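Local coordinates for probable molybdenum cofactor guanylyltransferase (Aquifex aeolicus, PDB 2E8B), which probably transfers GMP from GTP to Mo-molybdopterin, forming Mo-molybdopterin guanine dinucleotide with release of diphosphate, at residues 45-50 / 57-62; 62-67 / 72-77; 83-88 / 151-156; 99-104 / 113-118. All blocks are in the same frame, centred on the assembly; numbering follows the deposited sequence.

Interaction 1: residues 45-50 / 57-62; sequences RVYETA and VYIVAK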
loop_
_atom_site.group_PDB
_atom_site.type_symbol
_atom_site.label_atom_id
_atom_site.label_comp_id
_atom_site.label_asym_id
_atom_site.label_seq_id
_atom_site.Cartn_x
_atom_site.Cartn_y
_atom_site.Cartn_z
ATOM N N ARG A 45 -8.458 9.919 -2.534
ATOM C CA ARG A 45 -8.122 9.774 -3.943
ATOM C C ARG A 45 -7.462 8.431 -4.236
ATOM O O ARG A 45 -7.762 7.792 -5.249
ATOM C CB ARG A 45 -7.200 10.906 -4.397
ATOM C CG ARG A 45 -7.837 12.290 -4.353
ATOM C CD ARG A 45 -7.172 13.234 -5.347
ATOM N NE ARG A 45 -5.791 13.556 -4.994
ATOM C CZ ARG A 45 -5.439 14.414 -4.039
ATOM N NH1 ARG A 45 -6.368 15.048 -3.333
ATOM N NH2 ARG A 45 -4.156 14.640 -3.791
ATOM N N VAL A 46 -6.563 8.001 -3.357
ATOM C CA VAL A 46 -5.879 6.727 -3.549
ATOM C C VAL A 46 -6.894 5.593 -3.524
ATOM O O VAL A 46 -6.809 4.653 -4.312
ATOM C CB VAL A 46 -4.824 6.476 -2.451
ATOM C CG1 VAL A 46 -4.250 5.073 -2.586
ATOM C CG2 VAL A 46 -3.710 7.506 -2.558
ATOM N N TYR A 47 -7.855 5.695 -2.611
ATOM C CA TYR A 47 -8.894 4.688 -2.467
ATOM C C TYR A 47 -9.745 4.594 -3.728
ATOM O O TYR A 47 -10.020 3.500 -4.224
ATOM C CB TYR A 47 -9.781 5.026 -1.264
ATOM C CG TYR A 47 -10.967 4.108 -1.113
ATOM C CD1 TYR A 47 -10.793 2.741 -0.908
ATOM C CD2 TYR A 47 -12.266 4.605 -1.190
ATOM C CE1 TYR A 47 -11.887 1.891 -0.787
ATOM C CE2 TYR A 47 -13.364 3.765 -1.070
ATOM C CZ TYR A 47 -13.169 2.411 -0.870
ATOM O OH TYR A 47 -14.254 1.578 -0.736
ATOM N N GLU A 48 -10.155 5.744 -4.249
ATOM C CA GLU A 48 -10.967 5.760 -5.455
ATOM C C GLU A 48 -10.173 5.208 -6.638
ATOM O O GLU A 48 -10.710 4.481 -7.467
ATOM C CB GLU A 48 -11.455 7.182 -5.734
ATOM C CG GLU A 48 -12.280 7.741 -4.584
ATOM C CD GLU A 48 -12.989 9.034 -4.928
ATOM O OE1 GLU A 48 -12.305 10.011 -5.304
ATOM O OE2 GLU A 48 -14.233 9.072 -4.821
ATOM N N THR A 49 -8.889 5.540 -6.706
ATOM C CA THR A 49 -8.045 5.037 -7.779
ATOM C C THR A 49 -7.997 3.510 -7.701
ATOM O O THR A 49 -8.135 2.819 -8.708
ATOM C CB THR A 49 -6.615 5.593 -7.667
ATOM O OG1 THR A 49 -6.644 7.011 -7.872
ATOM C CG2 THR A 49 -5.709 4.952 -8.707
ATOM N N ALA A 50 -7.815 2.985 -6.495
ATOM C CA ALA A 50 -7.755 1.543 -6.302
ATOM C C ALA A 50 -9.065 0.884 -6.738
ATOM O O ALA A 50 -9.062 -0.138 -7.424
ATOM C CB ALA A 50 -7.474 1.229 -4.841
ATOM N N VAL A 57 -11.421 -3.444 -2.334
ATOM C CA VAL A 57 -10.401 -2.562 -1.777
ATOM C C VAL A 57 -10.671 -2.375 -0.292
ATOM O O VAL A 57 -11.787 -2.054 0.105
ATOM C CB VAL A 57 -10.425 -1.175 -2.453
ATOM C CG1 VAL A 57 -9.315 -0.304 -1.893
ATOM C CG2 VAL A 57 -10.272 -1.325 -3.954
ATOM N N TYR A 58 -9.646 -2.581 0.525
ATOM C CA TYR A 58 -9.787 -2.420 1.963
ATOM C C TYR A 58 -8.825 -1.364 2.468
ATOM O O TYR A 58 -7.766 -1.142 1.879
ATOM C CB TYR A 58 -9.489 -3.729 2.696
ATOM C CG TYR A 58 -10.320 -4.903 2.239
ATOM C CD1 TYR A 58 -9.896 -5.710 1.188
ATOM C CD2 TYR A 58 -11.540 -5.194 2.845
ATOM C CE1 TYR A 58 -10.662 -6.778 0.748
ATOM C CE2 TYR A 58 -12.321 -6.265 2.409
ATOM C CZ TYR A 58 -11.872 -7.051 1.359
ATOM O OH TYR A 58 -12.629 -8.108 0.908
ATOM N N ILE A 59 -9.209 -0.709 3.556
ATOM C CA ILE A 59 -8.363 0.298 4.174
ATOM C C ILE A 59 -7.792 -0.348 5.428
ATOM O O ILE A 59 -8.535 -0.892 6.244
ATOM C CB ILE A 59 -9.175 1.537 4.599
ATOM C CG1 ILE A 59 -9.854 2.168 3.383
ATOM C CG2 ILE A 59 -8.265 2.522 5.314
ATOM C CD1 ILE A 59 -8.897 2.772 2.372
ATOM N N VAL A 60 -6.473 -0.319 5.570
ATOM C CA VAL A 60 -5.849 -0.884 6.754
ATOM C C VAL A 60 -5.574 0.285 7.692
ATOM O O VAL A 60 -4.816 1.195 7.354
ATOM C CB VAL A 60 -4.522 -1.588 6.416
ATOM C CG1 VAL A 60 -3.836 -2.038 7.701
ATOM C CG2 VAL A 60 -4.779 -2.783 5.502
ATOM N N ALA A 61 -6.206 0.273 8.862
ATOM C CA ALA A 61 -6.021 1.353 9.826
ATOM C C ALA A 61 -6.196 0.861 11.257
ATOM O O ALA A 61 -6.797 -0.186 11.490
ATOM C CB ALA A 61 -7.010 2.471 9.542
ATOM N N LYS A 62 -5.670 1.625 12.212
ATOM C CA LYS A 62 -5.773 1.267 13.630
ATOM C C LYS A 62 -7.076 1.770 14.252
ATOM O O LYS A 62 -7.465 1.339 15.342
ATOM C CB LYS A 62 -4.590 1.848 14.423
ATOM C CG LYS A 62 -3.213 1.352 13.997
ATOM C CD LYS A 62 -2.146 1.847 14.954
ATOM C CE LYS A 62 -0.749 1.442 14.504
ATOM N NZ LYS A 62 -0.567 -0.039 14.495
HETATM O O HOH W 1 -14.225 -1.100 -1.143
#

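Interaction 2: residues 62-67 / 72-77; sequences KDREKF and APVVLD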
loop_
_atom_site.group_PDB
_atom_site.type_symbol
_atom_site.label_atom_id
_atom_site.label_comp_id
_atom_site.label_asym_id
_atom_site.label_seq_id
_atom_site.Cartn_x
_atom_site.Cartn_y
_atom_site.Cartn_z
ATOM N N LYS A 62 -5.670 1.625 12.212
ATOM C CA LYS A 62 -5.773 1.267 13.630
ATOM C C LYS A 62 -7.076 1.770 14.252
ATOM O O LYS A 62 -7.465 1.339 15.342
ATOM C CB LYS A 62 -4.590 1.848 14.423
ATOM C CG LYS A 62 -3.213 1.352 13.997
ATOM C CD LYS A 62 -2.146 1.847 14.954
ATOM C CE LYS A 62 -0.749 1.442 14.504
ATOM N NZ LYS A 62 -0.567 -0.039 14.495
ATOM N N ASP A 63 -7.748 2.685 13.558
ATOM C CA ASP A 63 -8.997 3.259 14.054
ATOM C C ASP A 63 -10.050 3.277 12.945
ATOM O O ASP A 63 -9.917 4.009 11.964
ATOM C CB ASP A 63 -8.743 4.684 14.552
ATOM C CG ASP A 63 -9.892 5.232 15.374
ATOM O OD1 ASP A 63 -11.051 5.115 14.937
ATOM O OD2 ASP A 63 -9.632 5.791 16.458
ATOM N N ARG A 64 -11.097 2.478 13.106
ATOM C CA ARG A 64 -12.152 2.401 12.102
ATOM C C ARG A 64 -12.954 3.695 11.928
ATOM O O ARG A 64 -13.172 4.145 10.802
ATOM C CB ARG A 64 -13.099 1.238 12.424
ATOM C CG ARG A 64 -14.232 1.071 11.424
ATOM C CD ARG A 64 -14.977 -0.248 11.596
ATOM N NE ARG A 64 -14.208 -1.395 11.111
ATOM C CZ ARG A 64 -13.662 -2.320 11.897
ATOM N NH1 ARG A 64 -13.797 -2.242 13.214
ATOM N NH2 ARG A 64 -12.987 -3.330 11.364
ATOM N N GLU A 65 -13.390 4.301 13.026
ATOM C CA GLU A 65 -14.172 5.534 12.924
ATOM C C GLU A 65 -13.386 6.691 12.313
ATOM O O GLU A 65 -13.964 7.595 11.710
ATOM C CB GLU A 65 -14.712 5.938 14.299
ATOM C CG GLU A 65 -15.947 5.157 14.712
ATOM C CD GLU A 65 -17.093 5.332 13.727
ATOM O OE1 GLU A 65 -17.499 6.489 13.490
ATOM O OE2 GLU A 65 -17.585 4.314 13.194
ATOM N N LYS A 66 -12.068 6.651 12.467
ATOM C CA LYS A 66 -11.197 7.685 11.932
ATOM C C LYS A 66 -11.283 7.731 10.407
ATOM O O LYS A 66 -10.982 8.755 9.797
ATOM C CB LYS A 66 -9.754 7.415 12.372
ATOM C CG LYS A 66 -8.717 8.395 11.841
ATOM C CD LYS A 66 -7.356 8.110 12.464
ATOM C CE LYS A 66 -6.306 9.125 12.041
ATOM N NZ LYS A 66 -5.978 9.046 10.594
ATOM N N PHE A 67 -11.703 6.624 9.799
ATOM C CA PHE A 67 -11.811 6.549 8.345
ATOM C C PHE A 67 -13.213 6.243 7.837
ATOM O O PHE A 67 -13.390 5.766 6.714
ATOM C CB PHE A 67 -10.812 5.520 7.810
ATOM C CG PHE A 67 -9.391 5.930 8.008
ATOM C CD1 PHE A 67 -8.792 6.839 7.143
ATOM C CD2 PHE A 67 -8.674 5.479 9.110
ATOM C CE1 PHE A 67 -7.503 7.301 7.373
ATOM C CE2 PHE A 67 -7.381 5.935 9.353
ATOM C CZ PHE A 67 -6.794 6.849 8.484
ATOM N N ALA A 72 -15.702 3.091 3.282
ATOM C CA ALA A 72 -15.027 1.869 2.864
ATOM C C ALA A 72 -14.814 0.853 3.977
ATOM O O ALA A 72 -14.783 1.196 5.159
ATOM C CB ALA A 72 -13.685 2.222 2.249
ATOM N N PRO A 73 -14.655 -0.424 3.602
ATOM C CA PRO A 73 -14.434 -1.484 4.588
ATOM C C PRO A 73 -13.029 -1.350 5.173
ATOM O O PRO A 73 -12.054 -1.214 4.432
ATOM C CB PRO A 73 -14.615 -2.758 3.769
ATOM C CG PRO A 73 -14.135 -2.359 2.417
ATOM C CD PRO A 73 -14.731 -0.979 2.239
ATOM N N VAL A 74 -12.937 -1.385 6.497
ATOM C CA VAL A 74 -11.661 -1.254 7.189
ATOM C C VAL A 74 -11.170 -2.559 7.794
ATOM O O VAL A 74 -11.917 -3.255 8.483
ATOM C CB VAL A 74 -11.757 -0.227 8.344
ATOM C CG1 VAL A 74 -10.427 -0.149 9.087
ATOM C CG2 VAL A 74 -12.151 1.137 7.807
ATOM N N VAL A 75 -9.913 -2.897 7.525
ATOM C CA VAL A 75 -9.314 -4.088 8.103
ATOM C C VAL A 75 -8.493 -3.514 9.249
ATOM O O VAL A 75 -7.578 -2.722 9.037
ATOM C CB VAL A 75 -8.414 -4.833 7.096
ATOM C CG1 VAL A 75 -7.711 -5.988 7.789
ATOM C CG2 VAL A 75 -9.265 -5.363 5.943
ATOM N N LEU A 76 -8.848 -3.901 10.468
ATOM C CA LEU A 76 -8.203 -3.380 11.664
ATOM C C LEU A 76 -6.789 -3.838 11.999
ATOM O O LEU A 76 -6.509 -5.031 12.110
ATOM C CB LEU A 76 -9.102 -3.647 12.875
ATOM C CG LEU A 76 -8.727 -2.946 14.179
ATOM C CD1 LEU A 76 -8.960 -1.456 14.020
ATOM C CD2 LEU A 76 -9.560 -3.492 15.325
ATOM N N ASP A 77 -5.907 -2.856 12.163
ATOM C CA ASP A 77 -4.520 -3.070 12.556
ATOM C C ASP A 77 -4.637 -2.966 14.080
ATOM O O ASP A 77 -4.822 -1.873 14.623
ATOM C CB ASP A 77 -3.656 -1.940 11.990
ATOM C CG ASP A 77 -2.261 -1.896 12.590
ATOM O OD1 ASP A 77 -2.006 -2.595 13.593
ATOM O OD2 ASP A 77 -1.423 -1.135 12.059
HETATM O O HOH W 2 -6.229 -0.755 16.593
HETATM O O HOH W 3 -15.129 -1.161 8.371
#

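Interaction 3: residues 83-88 / 151-156; sequences ASIIGL and ERIKKG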
loop_
_atom_site.group_PDB
_atom_site.type_symbol
_atom_site.label_atom_id
_atom_site.label_comp_id
_atom_site.label_asym_id
_atom_site.label_seq_id
_atom_site.Cartn_x
_atom_site.Cartn_y
_atom_site.Cartn_z
ATOM N N ALA A 83 4.048 0.869 12.393
ATOM C CA ALA A 83 5.139 0.534 11.486
ATOM C C ALA A 83 4.542 -0.007 10.195
ATOM O O ALA A 83 3.545 -0.730 10.215
ATOM C CB ALA A 83 6.054 -0.507 12.123
ATOM N N SER A 84 5.148 0.346 9.069
ATOM C CA SER A 84 4.642 -0.104 7.778
ATOM C C SER A 84 4.584 -1.620 7.669
ATOM O O SER A 84 3.657 -2.168 7.068
ATOM C CB SER A 84 5.503 0.464 6.651
ATOM O OG SER A 84 5.417 1.876 6.635
ATOM N N ILE A 85 5.563 -2.300 8.257
ATOM C CA ILE A 85 5.596 -3.757 8.181
ATOM C C ILE A 85 4.397 -4.368 8.899
ATOM O O ILE A 85 3.941 -5.453 8.545
ATOM C CB ILE A 85 6.926 -4.327 8.755
ATOM C CG1 ILE A 85 7.060 -5.804 8.375
ATOM C CG2 ILE A 85 6.968 -4.162 10.259
ATOM C CD1 ILE A 85 8.403 -6.421 8.744
ATOM N N ILE A 86 3.875 -3.663 9.900
ATOM C CA ILE A 86 2.710 -4.147 10.638
ATOM C C ILE A 86 1.449 -3.980 9.788
ATOM O O ILE A 86 0.527 -4.791 9.864
ATOM C CB ILE A 86 2.564 -3.403 11.982
ATOM C CG1 ILE A 86 3.699 -3.847 12.917
ATOM C CG2 ILE A 86 1.195 -3.685 12.596
ATOM C CD1 ILE A 86 3.687 -3.203 14.289
ATOM N N GLY A 87 1.416 -2.935 8.966
ATOM C CA GLY A 87 0.266 -2.738 8.098
ATOM C C GLY A 87 0.277 -3.821 7.026
ATOM O O GLY A 87 -0.772 -4.331 6.616
ATOM N N LEU A 88 1.478 -4.170 6.573
ATOM C CA LEU A 88 1.662 -5.201 5.560
ATOM C C LEU A 88 1.213 -6.542 6.125
ATOM O O LEU A 88 0.504 -7.298 5.470
ATOM C CB LEU A 88 3.136 -5.270 5.151
ATOM C CG LEU A 88 3.522 -6.237 4.030
ATOM C CD1 LEU A 88 2.784 -5.853 2.757
ATOM C CD2 LEU A 88 5.027 -6.189 3.797
ATOM N N GLU A 151 7.665 -13.815 11.366
ATOM C CA GLU A 151 8.905 -14.220 12.013
ATOM C C GLU A 151 9.805 -13.020 12.306
ATOM O O GLU A 151 10.318 -12.870 13.415
ATOM C CB GLU A 151 9.641 -15.213 11.116
ATOM C CG GLU A 151 10.943 -15.744 11.676
ATOM C CD GLU A 151 11.578 -16.755 10.746
ATOM O OE1 GLU A 151 10.894 -17.737 10.388
ATOM O OE2 GLU A 151 12.755 -16.574 10.369
ATOM N N ARG A 152 9.999 -12.165 11.307
ATOM C CA ARG A 152 10.848 -10.992 11.481
ATOM C C ARG A 152 10.254 -9.989 12.474
ATOM O O ARG A 152 10.975 -9.429 13.298
ATOM C CB ARG A 152 11.101 -10.321 10.127
ATOM C CG ARG A 152 11.804 -11.221 9.111
ATOM C CD ARG A 152 12.312 -10.419 7.920
ATOM N NE ARG A 152 13.478 -9.613 8.274
ATOM C CZ ARG A 152 14.718 -10.085 8.339
ATOM N NH1 ARG A 152 14.958 -11.362 8.067
ATOM N NH2 ARG A 152 15.716 -9.286 8.682
ATOM N N ILE A 153 8.946 -9.758 12.403
ATOM C CA ILE A 153 8.314 -8.823 13.331
ATOM C C ILE A 153 8.478 -9.379 14.744
ATOM O O ILE A 153 8.816 -8.654 15.680
ATOM C CB ILE A 153 6.811 -8.635 13.016
ATOM C CG1 ILE A 153 6.651 -7.984 11.637
ATOM C CG2 ILE A 153 6.156 -7.765 14.083
ATOM C CD1 ILE A 153 5.217 -7.712 11.235
ATOM N N LYS A 154 8.251 -10.680 14.886
ATOM C CA LYS A 154 8.385 -11.344 16.178
ATOM C C LYS A 154 9.803 -11.150 16.713
ATOM O O LYS A 154 10.001 -10.947 17.914
ATOM C CB LYS A 154 8.064 -12.838 16.026
ATOM C CG LYS A 154 8.014 -13.624 17.332
ATOM C CD LYS A 154 9.403 -13.956 17.849
ATOM C CE LYS A 154 10.111 -14.934 16.925
ATOM N NZ LYS A 154 9.353 -16.210 16.802
ATOM N N LYS A 155 10.788 -11.198 15.821
ATOM C CA LYS A 155 12.180 -11.026 16.223
ATOM C C LYS A 155 12.560 -9.558 16.383
ATOM O O LYS A 155 13.704 -9.234 16.705
ATOM C CB LYS A 155 13.114 -11.707 15.222
ATOM C CG LYS A 155 13.025 -13.230 15.245
ATOM C CD LYS A 155 13.930 -13.848 14.197
ATOM C CE LYS A 155 13.854 -15.367 14.211
ATOM N NZ LYS A 155 14.730 -15.961 13.161
ATOM N N GLY A 156 11.597 -8.674 16.138
ATOM C CA GLY A 156 11.832 -7.249 16.312
ATOM C C GLY A 156 12.396 -6.445 15.155
ATOM O O GLY A 156 12.648 -5.250 15.312
#

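Interaction 4: residues 99-104 / 113-118; sequences NVFVLS and ETVLYV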
loop_
_atom_site.group_PDB
_atom_site.type_symbol
_atom_site.label_atom_id
_atom_site.label_comp_id
_atom_site.label_asym_id
_atom_site.label_seq_id
_atom_site.Cartn_x
_atom_site.Cartn_y
_atom_site.Cartn_z
ATOM N N ASN A 99 -2.218 -13.514 -4.080
ATOM C CA ASN A 99 -1.456 -12.299 -4.336
ATOM C C ASN A 99 -2.389 -11.102 -4.216
ATOM O O ASN A 99 -3.477 -11.097 -4.790
ATOM C CB ASN A 99 -0.843 -12.348 -5.737
ATOM C CG ASN A 99 0.085 -13.528 -5.922
ATOM O OD1 ASN A 99 1.091 -13.656 -5.224
ATOM N ND2 ASN A 99 -0.247 -14.404 -6.866
ATOM N N VAL A 100 -1.969 -10.092 -3.459
ATOM C CA VAL A 100 -2.792 -8.907 -3.282
ATOM C C VAL A 100 -1.974 -7.646 -3.508
ATOM O O VAL A 100 -0.751 -7.645 -3.340
ATOM C CB VAL A 100 -3.416 -8.856 -1.862
ATOM C CG1 VAL A 100 -4.264 -10.105 -1.620
ATOM C CG2 VAL A 100 -2.324 -8.731 -0.810
ATOM N N PHE A 101 -2.648 -6.574 -3.913
ATOM C CA PHE A 101 -1.953 -5.321 -4.136
ATOM C C PHE A 101 -1.893 -4.539 -2.829
ATOM O O PHE A 101 -2.800 -4.626 -1.993
ATOM C CB PHE A 101 -2.655 -4.479 -5.206
ATOM C CG PHE A 101 -1.730 -3.536 -5.913
ATOM C CD1 PHE A 101 -1.459 -2.279 -5.389
ATOM C CD2 PHE A 101 -1.070 -3.934 -7.073
ATOM C CE1 PHE A 101 -0.538 -1.431 -6.003
ATOM C CE2 PHE A 101 -0.147 -3.093 -7.696
ATOM C CZ PHE A 101 0.120 -1.837 -7.155
ATOM N N VAL A 102 -0.806 -3.796 -2.653
ATOM C CA VAL A 102 -0.601 -2.975 -1.467
ATOM C C VAL A 102 -0.316 -1.574 -1.977
ATOM O O VAL A 102 0.528 -1.380 -2.857
ATOM C CB VAL A 102 0.588 -3.486 -0.629
ATOM C CG1 VAL A 102 0.872 -2.521 0.518
ATOM C CG2 VAL A 102 0.271 -4.870 -0.078
ATOM N N LEU A 103 -1.021 -0.598 -1.422
ATOM C CA LEU A 103 -0.891 0.776 -1.870
ATOM C C LEU A 103 -0.913 1.727 -0.680
ATOM O O LEU A 103 -1.878 1.755 0.079
ATOM C CB LEU A 103 -2.057 1.074 -2.823
ATOM C CG LEU A 103 -2.125 2.330 -3.684
ATOM C CD1 LEU A 103 -0.903 2.418 -4.590
ATOM C CD2 LEU A 103 -3.400 2.272 -4.528
ATOM N N SER A 104 0.158 2.498 -0.513
ATOM C CA SER A 104 0.233 3.460 0.584
ATOM C C SER A 104 -0.840 4.533 0.384
ATOM O O SER A 104 -1.096 4.967 -0.741
ATOM C CB SER A 104 1.621 4.104 0.618
ATOM O OG SER A 104 1.736 4.985 1.719
ATOM N N GLU A 113 -2.959 3.988 -14.093
ATOM C CA GLU A 113 -1.980 3.433 -15.027
ATOM C C GLU A 113 -0.733 2.911 -14.322
ATOM O O GLU A 113 -0.131 1.932 -14.759
ATOM C CB GLU A 113 -1.571 4.470 -16.077
ATOM C CG GLU A 113 -2.699 4.894 -17.000
ATOM C CD GLU A 113 -3.345 6.197 -16.572
ATOM O OE1 GLU A 113 -3.716 6.322 -15.388
ATOM O OE2 GLU A 113 -3.485 7.098 -17.427
ATOM N N THR A 114 -0.348 3.562 -13.233
ATOM C CA THR A 114 0.828 3.132 -12.491
ATOM C C THR A 114 0.541 1.785 -11.845
ATOM O O THR A 114 1.375 0.877 -11.875
ATOM C CB THR A 114 1.198 4.159 -11.419
ATOM O OG1 THR A 114 1.461 5.416 -12.053
ATOM C CG2 THR A 114 2.428 3.709 -10.647
ATOM N N VAL A 115 -0.653 1.648 -11.279
ATOM C CA VAL A 115 -1.043 0.398 -10.649
ATOM C C VAL A 115 -1.103 -0.710 -11.697
ATOM O O VAL A 115 -0.602 -1.816 -11.480
ATOM C CB VAL A 115 -2.418 0.527 -9.978
ATOM C CG1 VAL A 115 -2.867 -0.820 -9.436
ATOM C CG2 VAL A 115 -2.342 1.551 -8.859
ATOM N N LEU A 116 -1.706 -0.402 -12.841
ATOM C CA LEU A 116 -1.840 -1.379 -13.911
ATOM C C LEU A 116 -0.494 -1.819 -14.484
ATOM O O LEU A 116 -0.327 -2.984 -14.841
ATOM C CB LEU A 116 -2.734 -0.819 -15.017
ATOM C CG LEU A 116 -4.187 -0.591 -14.592
ATOM C CD1 LEU A 116 -4.946 -0.000 -15.753
ATOM C CD2 LEU A 116 -4.827 -1.902 -14.141
ATOM N N TYR A 117 0.468 -0.902 -14.569
ATOM C CA TYR A 117 1.781 -1.266 -15.098
ATOM C C TYR A 117 2.447 -2.250 -14.144
ATOM O O TYR A 117 3.108 -3.200 -14.577
ATOM C CB TYR A 117 2.682 -0.037 -15.268
ATOM C CG TYR A 117 3.969 -0.341 -16.014
ATOM C CD1 TYR A 117 3.959 -0.589 -17.386
ATOM C CD2 TYR A 117 5.192 -0.393 -15.344
ATOM C CE1 TYR A 117 5.136 -0.882 -18.076
ATOM C CE2 TYR A 117 6.377 -0.687 -16.024
ATOM C CZ TYR A 117 6.337 -0.931 -17.388
ATOM O OH TYR A 117 7.491 -1.244 -18.065
ATOM N N VAL A 118 2.264 -2.032 -12.845
ATOM C CA VAL A 118 2.849 -2.938 -11.866
ATOM C C VAL A 118 2.185 -4.304 -11.989
ATOM O O VAL A 118 2.867 -5.327 -12.003
ATOM C CB VAL A 118 2.704 -2.399 -10.426
ATOM C CG1 VAL A 118 3.179 -3.453 -9.420
ATOM C CG2 VAL A 118 3.547 -1.148 -10.274
#

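Interaction 1: residues 45-50 / 57-62
Y47 and A50 of helix 32-51 pack on V57 and I59 of strand 56-61 in an apolar helix-on-sheet contact. It belongs to the beta-alpha-beta unit of strand 16-22, helix 32-51 and strand 56-61, within the MobA-like domain of the GT-A clan. The short helix and strand segments run nearly antiparallel, at 152°, with axes 9.1 Å apart. Y47 holds CG anti to its backbone N (chi1 175°), which carries the ring across to the strand. Its CD1 meets V57 CG1 at 3.5 Å, and its CE1 is close to the same methyl. The two side chains pass at a slant. I59 comes at about a right angle and sets its CD1 3.8 Å from Y47 CD1. V57 also meets A50: its CG1 lies 3.8 Å from A50 CB, while its CG2 rests on the backbone C of A50. I59 further touches V19 and A21 of strand 16-22, and A21 is predicted to bind GTP. One water links the polar end of the ring to the strand, 2.7 Å from Y47 OH, and donates to V57 O. The direct contact is thus almost wholly apolar, and the tyrosine hydroxyl reaches the strand by way of a water.

Interaction 2: residues 62-67 / 72-77
Beyond strand 56-61 the loop 62-67 folds back beside strand 74-76, with the CA of K62 only 4.6 Å from the CA of D77 and R64 level with V74. The side chains of K62 and D77 run abreast. A bend at the end of the lysine chain (chi4 -64°) brings NZ to 2.8 Å from D77 OD2, a salt bridge whose hydrogen bond is weak. NZ also donates to the carbonyls of E81 and F79, and F79 N binds D77 OD1. D77 is a predicted GTP-binding residue, held here from both the lysine and the chain after it. A leucine in place of K62 would probably leave the D77 carboxylate without its charged mate and two carbonyls without this donor. The loop connects two parallel neighbours of the sheet, and an Asx motif shapes its turn: D63 OD1 accepts from K66 N. R64 and V74 pass one another head to tail. R64 NH2 donates to V74 O at 3.1 Å and 157°; the oxygen lies near the guanidinium plane, but the donor sits above the carbonyl plane. A water accepts from both R64 NE and V74 N. L76 CD1 rests on K62 O at 3.4 Å, and a second water donates to both K62 O and D77 O.

Interaction 3: residues 83-88 / 151-156
I153 O accepts a 2.8 Å hydrogen bond from G156 N where helix 146-154 ends, while the side chain of I153 reaches across to I85. G156 has positive phi and closes a Schellman motif. Helix 84-94 begins just after A83, its N-cap. I85 and I153 meet tip to tip. I85 has CG1 anti to its backbone N (chi1 -167°), which extends the chain toward I153 and puts CG2 in the crowded position between N and the carbonyl carbon. Its CD1 lies 3.7 Å from I153 CG1, and its CG1 is 3.9 Å from I153 CD1. I153 CD1 also comes to 3.7 Å from I85 O and skirts I86, 4.5 Å from I86 CG1. Replacing I85 by alanine would probably open a gap before I153 and leave its end free to shift. I85 also touches I149 and I160, so it joins helix 84-94 to two helices, 146-154 and 160-167. R152, the residue before I153, forms salt bridges with D157 and D166, which tie the helix end to what follows. No hydrogen bond crosses between the two segments. The helices are therefore held together here by aliphatic packing, and the charges stay with the helix end and its neighbours.

Interaction 4: residues 99-104 / 113-118
F101 of strand 99-104 turns its ring toward helix 112-120, where V115 and V118 receive it from two directions. V115 lies over one face of the ring. Its CG1 is 4.0 Å from the ring centroid and 16° off the ring normal, a CH-pi contact displaced toward the rim. F101 CZ and CE2 both lie 3.9 Å from V115 CG1. V118 sits about one turn further along the helix and meets the ring obliquely, with its side chain at about a right angle to that of F101. Its CG1 comes to 3.8 Å from F101 CE2. The far end of the ring is thus the part that both valines touch. F101 reaches them because its CG is roughly anti to the backbone N (chi1 -154°). Both valines use the CG1 branch, which in each is anti to N. The ring also meets that of F54, which touches V115 as well, so F54 joins the same cluster. Side chains alternate along the strand, so each face of the sheet meets a different helix: F101 and L103 point toward helix 112-120, whereas V100 and V102 touch helix 84-94. This is the layered alpha/beta build of a GT-A-like domain. At the end of the strand, S104 OG hydrogen-bonds D106, which is predicted to bind magnesium and GTP. No hydrogen bond joins the two segments. Their contact rests on dispersion and on the shape of a methyl set over an aromatic face, as suits a fully buried place.

Interactions 1 and 2 share K62 and join through the sheet: I59 O lies 2.7 Å from V75 N and A61 O lies 2.9 Å from D77 N, both probable hydrogen bonds. Interaction 4 packs on interaction 1, with V46 CG1 3.5 Å from L103 CD2. Interaction 3 meets interaction 4 directly, L88 CD1 of helix 84-94 lying 3.9 Å from V102 CG2. Interactions 2 and 4 do not touch; their centres are about 21 Å apart. The predicted GTP site draws several together. D77 belongs to interaction 2, and its OD1 is 3.5 Å from I86 CG2 of interaction 3. In interaction 1, the I59 side chain is about 4 Å from that of A21.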